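Local coordinates for hypothetical protein (Bacteroides eggerthii, PDB 4JGL) that is of unknown function but adopts a streptavidin-like fold with two extra alpha helices and holds calcium in the crystal, at residues A[23-28]-A[142-147]; A[67-72]-A[85-90]. All coordinates share one frame; numbering follows the deposited sequence. Where two conformers were deposited one is given.

Contact 1 (A[23-28]-A[142-147]); sequences GYLMPA and AEARYK
The N-H of Ala144 is hydrogen-bonded to Asp141 OD2, and the backbone of Asp141 bonds in turn with that of Gly23, the residue whose C lies 4.1 Å from Ala144 CB. This is where an extra helix, 142-153, leaves the streptavidin-like sheet, directly after strand 135-140, and lies against the first strand, which is itself paired with 135-140. The short axes of 23-26 and 142-147 pass 5.7 Å apart at 109°, so the helix runs across the strand rather than beside it. Ala144 makes the touch from the helix, its methyl pressed on the strand backbone, with Ala144 CB 3.3 Å from Tyr24 O. The same methyl receives the tip of Leu25, whose CD2 comes within 4.2 Å of Ala144 CB. Leu25 also rests on Tyr45 of the adjacent strand, the ring that Lys147 meets in a cation-pi contact. Gly23 leaves the helix its room: a CB built there would fall only 2.4 Å from Arg145 N, a plain clash, so the close crossing depends on the missing side chain. Tyr24 points the other way, packing on Leu48 and Leu138, and its OH is hydrogen-bonded to Ser22 OG. Arg145 brushes the strand near its root, CB 4.0 Å from Gly23 CA. From there CG lies anti to the backbone N (chi1 179°), and the chain bends at chi3 as its end heads away. Its NH1 forms a salt bridge with Glu149 OE1, while NE is hydrogen-bonded to an unidentified molecule, probably from the crystallisation liquor. One face of the guanidinium has Tyr146 CD1 over its centre, 4.2 Å above the plane.

Contact 2 (A[67-72]-A[85-90]); sequences INIYTY and HFVMIV
Ile67 and Val87 form an antiparallel hydrogen-bonded pair, Asn68 and Phe86 a non-hydrogen-bonded one, and Ile69 and His85 a second hydrogen-bonded one, in strands whose local axes run at 155° to each other. The two strands make a beta hairpin of the streptavidin-like sheet. Ile67 and Val87 exchange two nearly straight bonds, Ile67 N to Val87 O being 2.8 Å. At the Ile69 pair the bonds are uneven: Ile69 N reaches His85 O at 2.8 Å, but His85 N to Ile69 O is 3.1 Å and more bent. The side chains of Ile67, Ile69, Val87 and Ile89 meet through carbon alone. Ile69 CD1 touches Val87 CG2 at 4.0 Å, and Ile67 CD1 reaches diagonally to Ile89 CD1 at 4.2 Å. Helix 158-165 packs over this face, with Phe160 on Ile67 and Leu163 on both Ile69 and Val87. His85 starts on the same face, but its ring leads away from strand 67-72; ND1 is hydrogen-bonded to Tyr167 OH, and the two rings meet almost perpendicularly. On the other face, Asn68 and Phe86 cross with amide and ring planes 65° apart. In the conformer modelled here, one of two for Asn68, OD1 lies at the edge of the Phe86 ring, near its plane and 3.2 Å from CD1. Phe86 CG is anti to the backbone N (chi1 178°); its CE1 comes 3.6 Å from Ile67 N. An alanine in place of Phe86 would probably leave the Asn68 amide without its ring neighbour and less confined on that side. All four hydrogen bonds between the segments are thus main-chain N-H to O, while side chains add carbon contacts under the helix and one amide-to-ring-edge approach opposite.

Contacts 1 and 2 belong to the same antiparallel sheet but lie on opposite sides of the centre of the chain, their centres 15 Å apart and their nearest atoms about 7 Å apart without touching. Along the chain contact 2 is nested within contact 1: the first strand comes before the hairpin of 64-75 and 78-92, and helix 142-153 follows it after strand 135-140. The two are bridged through the sheet by strands 44-49 and 54-61. Each of the two helices added to the streptavidin-like fold serves one contact, 142-153 as a partner in contact 1 and 158-165 over the isoleucine face of contact 2, so the C-terminal region reaches both sides.

Contact 1 (A[23-28]-A[142-147])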
loop_
_atom_site.group_PDB
_atom_site.type_symbol
_atom_site.label_atom_id
_atom_site.label_comp_id
_atom_site.label_asym_id
_atom_site.label_seq_id
_atom_site.Cartn_x
_atom_site.Cartn_y
_atom_site.Cartn_z
ATOM N N GLY A 23 4.945 -2.000 -7.426
ATOM C CA GLY A 23 5.185 -2.136 -6.002
ATOM C C GLY A 23 6.113 -1.085 -5.455
ATOM O O GLY A 23 6.984 -0.566 -6.161
ATOM N N TYR A 24 5.950 -0.807 -4.168
ATOM C CA TYR A 24 6.688 0.240 -3.477
ATOM C C TYR A 24 7.030 -0.172 -2.082
ATOM O O TYR A 24 6.206 -0.787 -1.376
ATOM C CB TYR A 24 5.878 1.546 -3.391
ATOM C CG TYR A 24 5.450 2.039 -4.737
ATOM C CD1 TYR A 24 6.304 2.796 -5.521
ATOM C CD2 TYR A 24 4.216 1.707 -5.244
ATOM C CE1 TYR A 24 5.929 3.210 -6.794
ATOM C CE2 TYR A 24 3.852 2.076 -6.519
ATOM C CZ TYR A 24 4.681 2.859 -7.272
ATOM O OH TYR A 24 4.323 3.243 -8.537
ATOM N N LEU A 25 8.231 0.202 -1.635
ATOM C CA LEU A 25 8.486 0.278 -0.216
ATOM C C LEU A 25 8.046 1.649 0.285
ATOM O O LEU A 25 8.145 2.646 -0.430
ATOM C CB LEU A 25 9.971 0.090 0.071
ATOM C CG LEU A 25 10.489 -1.321 -0.193
ATOM C CD1 LEU A 25 12.029 -1.389 -0.034
ATOM C CD2 LEU A 25 9.793 -2.359 0.660
HETATM N N MSE A 26 7.528 1.681 1.515
HETATM C CA MSE A 26 6.895 2.870 2.078
HETATM C C MSE A 26 7.476 3.181 3.458
HETATM O O MSE A 26 6.823 2.976 4.485
HETATM C CB MSE A 26 5.381 2.702 2.180
HETATM C CG MSE A 26 4.697 2.403 0.833
HETATM SE SE MSE A 26 2.837 2.412 0.962
HETATM C CE MSE A 26 2.587 4.320 1.418
ATOM N N PRO A 27 8.708 3.691 3.485
ATOM C CA PRO A 27 9.250 4.183 4.753
ATOM C C PRO A 27 8.508 5.468 5.143
ATOM O O PRO A 27 7.987 6.185 4.283
ATOM C CB PRO A 27 10.710 4.473 4.407
ATOM C CG PRO A 27 10.677 4.825 2.970
ATOM C CD PRO A 27 9.605 3.933 2.357
ATOM N N ALA A 28 8.491 5.755 6.438
ATOM C CA ALA A 28 7.920 6.962 6.994
ATOM C C ALA A 28 9.037 7.766 7.643
ATOM O O ALA A 28 9.750 7.256 8.480
ATOM C CB ALA A 28 6.817 6.655 8.014
ATOM N N ALA A 142 10.959 -3.878 -6.614
ATOM C CA ALA A 142 10.513 -5.147 -7.158
ATOM C C ALA A 142 10.070 -6.117 -6.068
ATOM O O ALA A 142 9.057 -6.792 -6.220
ATOM C CB ALA A 142 11.625 -5.770 -8.033
ATOM N N GLU A 143 10.831 -6.204 -4.975
ATOM C CA GLU A 143 10.499 -7.151 -3.935
ATOM C C GLU A 143 9.132 -6.857 -3.299
ATOM O O GLU A 143 8.413 -7.782 -2.940
ATOM C CB GLU A 143 11.631 -7.240 -2.908
ATOM C CG GLU A 143 12.879 -7.912 -3.494
ATOM C CD GLU A 143 14.080 -7.922 -2.596
ATOM O OE1 GLU A 143 14.176 -7.086 -1.686
ATOM O OE2 GLU A 143 14.954 -8.753 -2.869
ATOM N N ALA A 144 8.755 -5.588 -3.191
ATOM C CA ALA A 144 7.447 -5.261 -2.678
ATOM C C ALA A 144 6.363 -5.782 -3.614
ATOM O O ALA A 144 5.326 -6.281 -3.188
ATOM C CB ALA A 144 7.323 -3.718 -2.496
ATOM N N ARG A 145 6.584 -5.630 -4.923
ATOM C CA ARG A 145 5.670 -6.177 -5.907
ATOM C C ARG A 145 5.560 -7.695 -5.763
ATOM O O ARG A 145 4.477 -8.250 -5.779
ATOM C CB ARG A 145 6.104 -5.793 -7.329
ATOM C CG ARG A 145 5.188 -6.359 -8.391
ATOM C CD ARG A 145 5.472 -5.843 -9.778
ATOM N NE ARG A 145 6.759 -6.261 -10.311
ATOM C CZ ARG A 145 6.993 -7.417 -10.930
ATOM N NH1 ARG A 145 6.057 -8.362 -11.038
ATOM N NH2 ARG A 145 8.187 -7.633 -11.457
ATOM N N TYR A 146 6.692 -8.372 -5.651
ATOM C CA TYR A 146 6.676 -9.822 -5.510
ATOM C C TYR A 146 5.871 -10.250 -4.292
ATOM O O TYR A 146 5.157 -11.261 -4.328
ATOM C CB TYR A 146 8.061 -10.431 -5.405
ATOM C CG TYR A 146 9.056 -10.073 -6.459
ATOM C CD1 TYR A 146 8.680 -9.766 -7.762
ATOM C CD2 TYR A 146 10.396 -10.062 -6.154
ATOM C CE1 TYR A 146 9.654 -9.424 -8.709
ATOM C CE2 TYR A 146 11.339 -9.738 -7.069
ATOM C CZ TYR A 146 10.979 -9.428 -8.348
ATOM O OH TYR A 146 11.973 -9.090 -9.257
ATOM N N LYS A 147 5.989 -9.497 -3.203
ATOM C CA LYS A 147 5.304 -9.824 -1.954
ATOM C C LYS A 147 3.796 -9.777 -2.140
ATOM O O LYS A 147 3.077 -10.691 -1.747
ATOM C CB LYS A 147 5.766 -8.886 -0.845
ATOM C CG LYS A 147 5.260 -9.228 0.532
ATOM C CD LYS A 147 5.784 -8.198 1.537
ATOM C CE LYS A 147 5.531 -8.579 2.977
ATOM N NZ LYS A 147 6.307 -9.756 3.438
#

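Contact 2 (A[67-72]-A[85-90])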
loop_
_atom_site.group_PDB
_atom_site.type_symbol
_atom_site.label_atom_id
_atom_site.label_comp_id
_atom_site.label_asym_id
_atom_site.label_seq_id
_atom_site.Cartn_x
_atom_site.Cartn_y
_atom_site.Cartn_z
ATOM N N ILE A 67 -3.976 -4.785 5.324
ATOM C CA ILE A 67 -3.941 -4.190 4.003
ATOM C C ILE A 67 -5.116 -3.250 3.792
ATOM O O ILE A 67 -6.283 -3.656 3.802
ATOM C CB ILE A 67 -3.916 -5.251 2.901
ATOM C CG1 ILE A 67 -2.814 -6.276 3.188
ATOM C CG2 ILE A 67 -3.719 -4.577 1.532
ATOM C CD1 ILE A 67 -2.785 -7.418 2.231
ATOM N N ASN A 68 -4.803 -1.985 3.615
ATOM C CA ASN A 68 -5.821 -1.028 3.211
ATOM C C ASN A 68 -5.969 -1.040 1.689
ATOM O O ASN A 68 -4.967 -0.931 0.966
ATOM C CB ASN A 68 -5.474 0.388 3.702
ATOM C CG ASN A 68 -5.943 0.670 5.136
ATOM O OD1 ASN A 68 -6.951 0.140 5.590
ATOM N ND2 ASN A 68 -5.200 1.527 5.851
ATOM N N ILE A 69 -7.206 -1.191 1.230
ATOM C CA ILE A 69 -7.552 -1.037 -0.180
ATOM C C ILE A 69 -8.123 0.361 -0.318
ATOM O O ILE A 69 -9.195 0.679 0.229
ATOM C CB ILE A 69 -8.593 -2.056 -0.646
ATOM C CG1 ILE A 69 -8.088 -3.490 -0.486
ATOM C CG2 ILE A 69 -8.932 -1.790 -2.123
ATOM C CD1 ILE A 69 -9.203 -4.536 -0.649
ATOM N N TYR A 70 -7.371 1.220 -0.995
ATOM C CA TYR A 70 -7.784 2.568 -1.368
ATOM C C TYR A 70 -8.233 2.541 -2.811
ATOM O O TYR A 70 -7.663 1.809 -3.629
ATOM C CB TYR A 70 -6.609 3.565 -1.279
ATOM C CG TYR A 70 -6.131 3.886 0.120
ATOM C CD1 TYR A 70 -5.195 3.109 0.795
ATOM C CD2 TYR A 70 -6.566 5.028 0.751
ATOM C CE1 TYR A 70 -4.776 3.469 2.074
ATOM C CE2 TYR A 70 -6.161 5.369 1.998
ATOM C CZ TYR A 70 -5.282 4.592 2.678
ATOM O OH TYR A 70 -4.867 4.969 3.953
ATOM N N THR A 71 -9.181 3.413 -3.147
ATOM C CA THR A 71 -9.404 3.753 -4.536
ATOM C C THR A 71 -8.567 4.984 -4.862
ATOM O O THR A 71 -8.284 5.785 -3.977
ATOM C CB THR A 71 -10.894 4.000 -4.815
ATOM O OG1 THR A 71 -11.371 5.047 -3.971
ATOM C CG2 THR A 71 -11.690 2.731 -4.577
ATOM N N TYR A 72 -8.119 5.133 -6.102
ATOM C CA TYR A 72 -7.325 6.304 -6.453
ATOM C C TYR A 72 -7.744 6.855 -7.797
ATOM O O TYR A 72 -8.266 6.133 -8.659
ATOM C CB TYR A 72 -5.808 6.060 -6.434
ATOM C CG TYR A 72 -5.227 5.451 -7.675
ATOM C CD1 TYR A 72 -5.170 4.083 -7.843
ATOM C CD2 TYR A 72 -4.733 6.252 -8.699
ATOM C CE1 TYR A 72 -4.615 3.524 -8.965
ATOM C CE2 TYR A 72 -4.197 5.702 -9.833
ATOM C CZ TYR A 72 -4.131 4.339 -9.963
ATOM O OH TYR A 72 -3.595 3.762 -11.089
ATOM N N HIS A 85 -11.491 -0.293 2.024
ATOM C CA HIS A 85 -11.653 -1.409 2.935
ATOM C C HIS A 85 -10.317 -1.758 3.545
ATOM O O HIS A 85 -9.272 -1.367 3.043
ATOM C CB HIS A 85 -12.251 -2.619 2.207
ATOM C CG HIS A 85 -13.705 -2.461 1.906
ATOM N ND1 HIS A 85 -14.158 -1.645 0.893
ATOM C CD2 HIS A 85 -14.802 -2.968 2.515
ATOM C CE1 HIS A 85 -15.484 -1.665 0.890
ATOM N NE2 HIS A 85 -15.897 -2.469 1.855
ATOM N N PHE A 86 -10.367 -2.529 4.618
ATOM C CA PHE A 86 -9.207 -3.046 5.326
ATOM C C PHE A 86 -9.324 -4.550 5.426
ATOM O O PHE A 86 -10.337 -5.071 5.896
ATOM C CB PHE A 86 -9.139 -2.423 6.718
ATOM C CG PHE A 86 -8.000 -2.942 7.550
ATOM C CD1 PHE A 86 -6.705 -2.564 7.306
ATOM C CD2 PHE A 86 -8.252 -3.855 8.554
ATOM C CE1 PHE A 86 -5.653 -3.094 8.073
ATOM C CE2 PHE A 86 -7.211 -4.332 9.342
ATOM C CZ PHE A 86 -5.935 -3.956 9.069
ATOM N N VAL A 87 -8.286 -5.238 4.992
ATOM C CA VAL A 87 -8.209 -6.677 5.033
ATOM C C VAL A 87 -7.143 -7.073 6.019
ATOM O O VAL A 87 -6.023 -6.569 5.956
ATOM C CB VAL A 87 -7.848 -7.257 3.668
ATOM C CG1 VAL A 87 -7.789 -8.782 3.716
ATOM C CG2 VAL A 87 -8.834 -6.786 2.605
HETATM N N MSE A 88 -7.478 -7.962 6.941
HETATM C CA MSE A 88 -6.529 -8.460 7.917
HETATM C C MSE A 88 -6.294 -9.939 7.631
HETATM O O MSE A 88 -7.244 -10.690 7.432
HETATM C CB MSE A 88 -7.090 -8.213 9.319
HETATM C CG MSE A 88 -6.126 -8.429 10.474
HETATM SE SE MSE A 88 -6.833 -7.697 12.191
HETATM C CE MSE A 88 -8.177 -9.055 12.538
ATOM N N ILE A 89 -5.021 -10.335 7.592
ATOM C CA ILE A 89 -4.612 -11.693 7.276
ATOM C C ILE A 89 -3.732 -12.199 8.410
ATOM O O ILE A 89 -2.620 -11.706 8.587
ATOM C CB ILE A 89 -3.860 -11.788 5.941
ATOM C CG1 ILE A 89 -4.700 -11.162 4.828
ATOM C CG2 ILE A 89 -3.512 -13.241 5.633
ATOM C CD1 ILE A 89 -4.095 -11.221 3.426
ATOM N N VAL A 90 -4.265 -13.113 9.208
ATOM C CA VAL A 90 -3.641 -13.518 10.455
ATOM C C VAL A 90 -3.271 -14.995 10.393
ATOM O O VAL A 90 -4.158 -15.830 10.316
ATOM C CB VAL A 90 -4.566 -13.263 11.669
ATOM C CG1 VAL A 90 -3.892 -13.689 12.954
ATOM C CG2 VAL A 90 -4.949 -11.798 11.752
#